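PDB 7L15: T cell receptor gamma chain from Monodelphis domestica, which pairs with a T cell receptor mu chain to form the marsupial gamma-mu T cell receptor, and probably takes part in antigen recognition. Local coordinates for residues H96-D101 and K105-G110; W37-S40 and P46-L49. One frame throughout, in Å; residues are numbered along the deposited sequence.

Contact 1: H96-D101 and K105-G110; sequences HCASWD and KVFGEG
Lys-105 lays its CD over the centre of the six-membered ring of Trp-100, 3.5 Å from CD to the centroid, a close CH-pi contact. CG stands anti to the backbone N (chi1 -154°) and the chain bends at chi2, carrying the aliphatic part across the indole. The ammonium is held by Tyr-38, while Trp-100 NE1 donates to Asp-116 O of the mu chain. On the same face Ala-98 CB sits over the centre of the Phe-107 ring, 3.8 Å from the centroid, and His-96 CB meets that ring at its edge. His-96 ND1 donates to Gly-108 O (3.0 Å) in the imidazole plane but 41° out of the carbonyl plane. Ser-99 N to Val-106 O measures 2.7 Å and Val-106 N to Ser-99 O 2.8 Å; Gly-108 N bonds Cys-97 O, whose residue carries the disulfide to Cys-25. The contact loosens at the Asp-101 end: Val-106 CG2 lies 4.1 Å from Asp-101 CB, both residues partly exposed, though Val-106 still rests on Leu-6 and Val-4. Glu-109, also partly exposed, pairs with Lys-158. Toward the mu chain, N-H bonds thus orient the imidazole and help orient the indole, while CH-pi contacts cover one face each of indole and Phe-107.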
ATOM      1  N   HIS B  96      10.541  -5.070  -6.566  1.00 41.88           N
ATOM      2  CA  HIS B  96       9.586  -6.166  -6.595  1.00 35.05           C
ATOM      3  C   HIS B  96      10.204  -7.345  -7.326  1.00 45.77           C
ATOM      4  O   HIS B  96      10.738  -7.183  -8.427  1.00 47.96           O
ATOM      5  CB  HIS B  96       8.304  -5.771  -7.325  1.00 37.31           C
ATOM      6  CG  HIS B  96       7.576  -4.610  -6.720  1.00 42.27           C
ATOM      7  ND1 HIS B  96       6.528  -4.770  -5.845  1.00 42.32           N
ATOM      8  CD2 HIS B  96       7.709  -3.276  -6.904  1.00 40.17           C
ATOM      9  CE1 HIS B  96       6.059  -3.586  -5.500  1.00 40.68           C
ATOM     10  NE2 HIS B  96       6.769  -2.661  -6.119  1.00 46.67           N
ATOM     11  N   CYS B  97      10.104  -8.528  -6.742  1.00 51.18           N
ATOM     12  CA  CYS B  97      10.334  -9.719  -7.541  1.00 53.68           C
ATOM     13  C   CYS B  97       9.036 -10.121  -8.228  1.00 48.42           C
ATOM     14  O   CYS B  97       7.945  -9.783  -7.778  1.00 50.48           O
ATOM     15  CB  CYS B  97      10.868 -10.873  -6.695  1.00 63.34           C
ATOM     16  SG  CYS B  97       9.832 -11.379  -5.327  1.00 64.62           S
ATOM     17  N   ALA B  98       9.164 -10.820  -9.350  1.00 48.95           N
ATOM     18  CA  ALA B  98       7.991 -11.166 -10.132  1.00 44.90           C
ATOM     19  C   ALA B  98       8.202 -12.520 -10.785  1.00 52.50           C
ATOM     20  O   ALA B  98       9.336 -12.992 -10.926  1.00 49.84           O
ATOM     21  CB  ALA B  98       7.698 -10.109 -11.194  1.00 44.62           C
ATOM     22  N   SER B  99       7.092 -13.135 -11.199  1.00 52.42           N
ATOM     23  CA  SER B  99       7.163 -14.384 -11.945  1.00 56.76           C
ATOM     24  C   SER B  99       6.029 -14.468 -12.956  1.00 54.48           C
ATOM     25  O   SER B  99       4.881 -14.136 -12.647  1.00 58.35           O
ATOM     26  CB  SER B  99       7.104 -15.603 -11.015  1.00 60.18           C
ATOM     27  OG  SER B  99       7.362 -16.778 -11.755  1.00 63.60           O
ATOM     28  N   TRP B 100       6.361 -14.928 -14.159  1.00 60.43           N
ATOM     29  CA  TRP B 100       5.346 -15.262 -15.148  1.00 61.65           C
ATOM     30  C   TRP B 100       4.519 -16.446 -14.672  1.00 63.60           C
ATOM     31  O   TRP B 100       5.056 -17.416 -14.130  1.00 67.23           O
ATOM     32  CB  TRP B 100       5.993 -15.604 -16.488  1.00 57.98           C
ATOM     33  CG  TRP B 100       6.437 -14.417 -17.283  1.00 56.87           C
ATOM     34  CD1 TRP B 100       7.717 -14.085 -17.605  1.00 52.11           C
ATOM     35  CD2 TRP B 100       5.598 -13.399 -17.857  1.00 58.41           C
ATOM     36  NE1 TRP B 100       7.731 -12.921 -18.345  1.00 61.37           N
ATOM     37  CE2 TRP B 100       6.442 -12.485 -18.514  1.00 59.69           C
ATOM     38  CE3 TRP B 100       4.216 -13.175 -17.874  1.00 62.27           C
ATOM     39  CZ2 TRP B 100       5.957 -11.363 -19.180  1.00 58.96           C
ATOM     40  CZ3 TRP B 100       3.733 -12.062 -18.540  1.00 61.08           C
ATOM     41  CH2 TRP B 100       4.603 -11.171 -19.186  1.00 64.79           C
ATOM     42  N   ASP B 101       3.191 -16.358 -14.879  1.00 57.05           N
ATOM     43  CA  ASP B 101       2.251 -17.474 -14.676  1.00 73.99           C
ATOM     44  C   ASP B 101       1.282 -17.459 -15.865  1.00 72.17           C
ATOM     45  O   ASP B 101       0.148 -16.973 -15.775  1.00 62.71           O
ATOM     46  CB  ASP B 101       1.517 -17.370 -13.336  1.00 80.99           C
ATOM     47  CG  ASP B 101       0.629 -18.578 -13.051  1.00 85.91           C
ATOM     48  OD1 ASP B 101       0.489 -19.449 -13.937  1.00 86.81           O
ATOM     49  OD2 ASP B 101       0.074 -18.660 -11.932  1.00 87.14           O
ATOM     50  N   LYS B 105       1.700 -11.880 -15.265  1.00 51.82           N
ATOM     51  CA  LYS B 105       2.873 -11.741 -14.413  1.00 56.36           C
ATOM     52  C   LYS B 105       2.424 -11.415 -12.996  1.00 50.75           C
ATOM     53  O   LYS B 105       1.628 -10.498 -12.794  1.00 50.17           O
ATOM     54  CB  LYS B 105       3.824 -10.664 -14.942  1.00 58.48           C
ATOM     55  CG  LYS B 105       5.273 -10.880 -14.528  1.00 58.46           C
ATOM     56  CD  LYS B 105       6.219 -10.642 -15.691  1.00 56.79           C
ATOM     57  CE  LYS B 105       7.665 -10.613 -15.224  1.00 55.00           C
ATOM     58  NZ  LYS B 105       8.612 -10.317 -16.342  1.00 52.37           N
ATOM     59  N   VAL B 106       2.934 -12.175 -12.028  1.00 52.07           N
ATOM     60  CA  VAL B 106       2.605 -12.016 -10.615  1.00 53.04           C
ATOM     61  C   VAL B 106       3.807 -11.420  -9.896  1.00 50.57           C
ATOM     62  O   VAL B 106       4.945 -11.860 -10.099  1.00 48.85           O
ATOM     63  CB  VAL B 106       2.207 -13.357  -9.971  1.00 51.89           C
ATOM     64  CG1 VAL B 106       1.673 -13.120  -8.583  1.00 44.67           C
ATOM     65  CG2 VAL B 106       1.184 -14.085 -10.829  1.00 59.20           C
ATOM     66  N   PHE B 107       3.542 -10.449  -9.030  1.00 46.23           N
ATOM     67  CA  PHE B 107       4.567  -9.641  -8.387  1.00 51.66           C
ATOM     68  C   PHE B 107       4.513  -9.806  -6.878  1.00 52.76           C
ATOM     69  O   PHE B 107       3.431  -9.871  -6.283  1.00 52.03           O
ATOM     70  CB  PHE B 107       4.390  -8.138  -8.691  1.00 39.19           C
ATOM     71  CG  PHE B 107       4.798  -7.736 -10.073  1.00 46.99           C
ATOM     72  CD1 PHE B 107       4.052  -8.119 -11.177  1.00 40.74           C
ATOM     73  CD2 PHE B 107       5.929  -6.943 -10.264  1.00 49.34           C
ATOM     74  CE1 PHE B 107       4.430  -7.735 -12.449  1.00 42.62           C
ATOM     75  CE2 PHE B 107       6.314  -6.551 -11.525  1.00 44.73           C
ATOM     76  CZ  PHE B 107       5.564  -6.949 -12.629  1.00 43.30           C
ATOM     77  N   GLY B 108       5.682  -9.823  -6.263  1.00 52.50           N
ATOM     78  CA  GLY B 108       5.757  -9.651  -4.834  1.00 49.15           C
ATOM     79  C   GLY B 108       5.300  -8.267  -4.415  1.00 54.27           C
ATOM     80  O   GLY B 108       5.138  -7.337  -5.210  1.00 53.53           O
ATOM     81  N   GLU B 109       5.119  -8.134  -3.107  1.00 51.48           N
ATOM     82  CA  GLU B 109       4.662  -6.887  -2.524  1.00 46.18           C
ATOM     83  C   GLU B 109       5.755  -5.816  -2.510  1.00 43.08           C
ATOM     84  O   GLU B 109       5.443  -4.644  -2.334  1.00 39.93           O
ATOM     85  CB  GLU B 109       4.142  -7.180  -1.103  1.00 38.86           C
ATOM     86  CG  GLU B 109       2.917  -6.388  -0.693  1.00 61.40           C
ATOM     87  CD  GLU B 109       2.401  -6.790   0.683  1.00 76.60           C
ATOM     88  OE1 GLU B 109       2.998  -6.348   1.691  1.00 77.15           O
ATOM     89  OE2 GLU B 109       1.416  -7.564   0.757  1.00 82.13           O
ATOM     90  N   GLY B 110       7.022  -6.184  -2.671  1.00 53.04           N
ATOM     91  CA  GLY B 110       8.081  -5.203  -2.749  1.00 47.31           C
ATOM     92  C   GLY B 110       8.785  -4.902  -1.440  1.00 52.86           C
ATOM     93  O   GLY B 110       8.155  -4.882  -0.381  1.00 52.65           O
TER

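Contact 2: W37-S40 and P46-L49; sequences WYRS and PERL
Arg-39 and Glu-47 exchange two backbone hydrogen bonds, Arg-39 N to Glu-47 O (2.8 Å) and Glu-47 N to Arg-39 O (3.0 Å), making an antiparallel hydrogen-bonded pair. A third, Leu-49 N to Trp-37 O (2.8 Å), is almost linear, and the axes of the two short strands run at 130° to each other. Tyr-38 CA and Pro-46 CA add C-H contacts to Glu-47 O and Arg-39 O.

The ring contact belongs to the non-hydrogen-bonded pair Tyr-38 and Arg-48. Arg-48 CB lies over one face of the phenol, displaced toward its rim, 3.8 Å from CB to the ring centroid. With CG anti to the backbone N (chi1 -168°), the arginine continues past the ring, CG resting 3.5 Å from Trp-37 O; a bend at chi3 then turns the guanidinium, whose plane stands 58° from the phenol. That group is gripped by Asp-62, His-36 and Thr-115 O of the mu chain. Beside its lysine partner, Tyr-38 OH takes Leu-118 N of the mu chain.

Apolar packing fills the Arg-39 face. Leu-49 crosses Arg-39 at about a right angle, its CD2 3.8 Å from Arg-39 CB, and both methyls lie on one side of the guanidinium.

Charge plays a smaller part: Arg-39 NH2 and Glu-47 OE2 are 4.2 Å apart, beyond a salt bridge, with the carboxylate oxygen near the guanidinium plane. Such attraction may steer the two ends without locking them.

Trp-37, directed into the sandwich, packs on both Cys-25 and Cys-97. A tryptophan packed on the disulfide is a hallmark of immunoglobulin domains, and the C-C' hairpin in the sheet with F and G is characteristic of the V type, here with its Tyr-38 and Arg-48 face turned to the mu chain.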
ATOM      1  N   TRP B  37      13.208  -9.195 -11.386  1.00 49.98           N
ATOM      2  CA  TRP B  37      13.376  -8.137 -10.390  1.00 50.16           C
ATOM      3  C   TRP B  37      13.103  -6.793 -11.042  1.00 48.94           C
ATOM      4  O   TRP B  37      13.868  -6.357 -11.905  1.00 50.23           O
ATOM      5  CB  TRP B  37      14.775  -8.156  -9.775  1.00 50.12           C
ATOM      6  CG  TRP B  37      14.928  -9.212  -8.722  1.00 52.95           C
ATOM      7  CD1 TRP B  37      15.466 -10.449  -8.878  1.00 51.93           C
ATOM      8  CD2 TRP B  37      14.513  -9.126  -7.355  1.00 41.10           C
ATOM      9  NE1 TRP B  37      15.425 -11.141  -7.689  1.00 51.04           N
ATOM     10  CE2 TRP B  37      14.845 -10.347  -6.739  1.00 56.54           C
ATOM     11  CE3 TRP B  37      13.914  -8.131  -6.590  1.00 46.85           C
ATOM     12  CZ2 TRP B  37      14.587 -10.602  -5.397  1.00 58.44           C
ATOM     13  CZ3 TRP B  37      13.647  -8.394  -5.250  1.00 49.76           C
ATOM     14  CH2 TRP B  37      13.988  -9.615  -4.672  1.00 47.05           C
ATOM     15  N   TYR B  38      12.018  -6.142 -10.619  1.00 44.77           N
ATOM     16  CA  TYR B  38      11.603  -4.838 -11.111  1.00 40.11           C
ATOM     17  C   TYR B  38      11.870  -3.783 -10.045  1.00 48.09           C
ATOM     18  O   TYR B  38      11.911  -4.079  -8.847  1.00 46.43           O
ATOM     19  CB  TYR B  38      10.100  -4.825 -11.473  1.00 39.58           C
ATOM     20  CG  TYR B  38       9.754  -5.585 -12.760  1.00 44.67           C
ATOM     21  CD1 TYR B  38       9.658  -6.966 -12.775  1.00 44.48           C
ATOM     22  CD2 TYR B  38       9.502  -4.902 -13.938  1.00 51.21           C
ATOM     23  CE1 TYR B  38       9.341  -7.657 -13.940  1.00 47.31           C
ATOM     24  CE2 TYR B  38       9.178  -5.576 -15.101  1.00 45.64           C
ATOM     25  CZ  TYR B  38       9.105  -6.949 -15.101  1.00 50.74           C
ATOM     26  OH  TYR B  38       8.780  -7.608 -16.266  1.00 47.51           O
ATOM     27  N   ARG B  39      12.064  -2.547 -10.490  1.00 43.36           N
ATOM     28  CA  ARG B  39      12.260  -1.422  -9.597  1.00 45.66           C
ATOM     29  C   ARG B  39      11.262  -0.333  -9.934  1.00 45.61           C
ATOM     30  O   ARG B  39      11.013  -0.039 -11.106  1.00 45.13           O
ATOM     31  CB  ARG B  39      13.676  -0.850  -9.676  1.00 43.66           C
ATOM     32  CG  ARG B  39      13.852   0.415  -8.824  1.00 44.24           C
ATOM     33  CD  ARG B  39      15.306   0.850  -8.739  1.00 50.30           C
ATOM     34  NE  ARG B  39      15.831   1.184 -10.055  1.00 44.52           N
ATOM     35  CZ  ARG B  39      17.103   1.450 -10.310  1.00 45.24           C
ATOM     36  NH1 ARG B  39      18.006   1.426  -9.334  1.00 44.68           N
ATOM     37  NH2 ARG B  39      17.460   1.760 -11.543  1.00 42.85           N
ATOM     38  N   SER B  40      10.739   0.297  -8.894  1.00 37.38           N
ATOM     39  CA  SER B  40       9.803   1.392  -9.021  1.00 39.01           C
ATOM     40  C   SER B  40      10.346   2.610  -8.285  1.00 40.45           C
ATOM     41  O   SER B  40      10.679   2.519  -7.099  1.00 40.44           O
ATOM     42  CB  SER B  40       8.456   0.978  -8.451  1.00 41.36           C
ATOM     43  OG  SER B  40       7.635   2.094  -8.290  1.00 47.91           O
ATOM     44  N   PRO B  46       8.154   2.072 -13.776  1.00 34.46           N
ATOM     45  CA  PRO B  46       8.762   0.852 -13.234  1.00 34.86           C
ATOM     46  C   PRO B  46       9.450   0.097 -14.361  1.00 37.28           C
ATOM     47  O   PRO B  46       9.028   0.147 -15.514  1.00 38.49           O
ATOM     48  CB  PRO B  46       7.579   0.069 -12.653  1.00 39.61           C
ATOM     49  CG  PRO B  46       6.344   0.765 -13.140  1.00 43.97           C
ATOM     50  CD  PRO B  46       6.715   2.179 -13.498  1.00 34.30           C
ATOM     51  N   GLU B  47      10.549  -0.569 -14.035  1.00 38.25           N
ATOM     52  CA  GLU B  47      11.301  -1.245 -15.079  1.00 40.25           C
ATOM     53  C   GLU B  47      11.976  -2.470 -14.495  1.00 49.89           C
ATOM     54  O   GLU B  47      12.206  -2.570 -13.284  1.00 47.11           O
ATOM     55  CB  GLU B  47      12.336  -0.319 -15.732  1.00 39.24           C
ATOM     56  CG  GLU B  47      13.366   0.291 -14.791  1.00 50.74           C
ATOM     57  CD  GLU B  47      14.471   1.057 -15.544  1.00 65.46           C
ATOM     58  OE1 GLU B  47      14.781   0.698 -16.715  1.00 64.79           O
ATOM     59  OE2 GLU B  47      15.026   2.013 -14.959  1.00 67.94           O
ATOM     60  N   ARG B  48      12.280  -3.416 -15.371  1.00 44.66           N
ATOM     61  CA  ARG B  48      12.962  -4.612 -14.926  1.00 41.89           C
ATOM     62  C   ARG B  48      14.459  -4.345 -14.890  1.00 43.50           C
ATOM     63  O   ARG B  48      15.003  -3.673 -15.771  1.00 41.67           O
ATOM     64  CB  ARG B  48      12.649  -5.791 -15.840  1.00 41.61           C
ATOM     65  CG  ARG B  48      13.116  -7.108 -15.224  1.00 49.24           C
ATOM     66  CD  ARG B  48      12.795  -8.308 -16.102  1.00 44.30           C
ATOM     67  NE  ARG B  48      13.688  -8.373 -17.250  1.00 46.82           N
ATOM     68  CZ  ARG B  48      13.636  -9.312 -18.187  1.00 56.10           C
ATOM     69  NH1 ARG B  48      12.724 -10.275 -18.117  1.00 52.35           N
ATOM     70  NH2 ARG B  48      14.493  -9.277 -19.199  1.00 57.69           N
ATOM     71  N   LEU B  49      15.112  -4.822 -13.831  1.00 47.84           N
ATOM     72  CA  LEU B  49      16.557  -4.697 -13.700  1.00 51.81           C
ATOM     73  C   LEU B  49      17.299  -5.922 -14.211  1.00 53.64           C
ATOM     74  O   LEU B  49      18.339  -5.779 -14.855  1.00 53.21           O
ATOM     75  CB  LEU B  49      16.943  -4.456 -12.236  1.00 52.70           C
ATOM     76  CG  LEU B  49      16.239  -3.322 -11.486  1.00 61.70           C
ATOM     77  CD1 LEU B  49      16.970  -2.963 -10.203  1.00 69.27           C
ATOM     78  CD2 LEU B  49      16.091  -2.096 -12.355  1.00 53.69           C
TER

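Overall arrangement
Both contacts are largely buried and belong to the same mixed sheet of the V domain, about 10 Å apart between centres. Strands 93-101 and 34-40 are neighbours in it, so contact 1 (the F-G hairpin) and contact 2 (the C-C' hairpin) lie side by side. Lys-105 NZ to Tyr-38 OH spans 2.7 Å, as does the backbone bond from Tyr-38 N to His-96 O, and the rings of Phe-107 and Tyr-38 meet. Both use CH-pi packing on the mu-facing side: contact 1 has two aromatic faces and a side-chain-to-backbone bond, contact 2 one ring beside an arginine. Contact 2 leaves the opposite, unbridged charges of Arg-39 and Glu-47 on its partly exposed side.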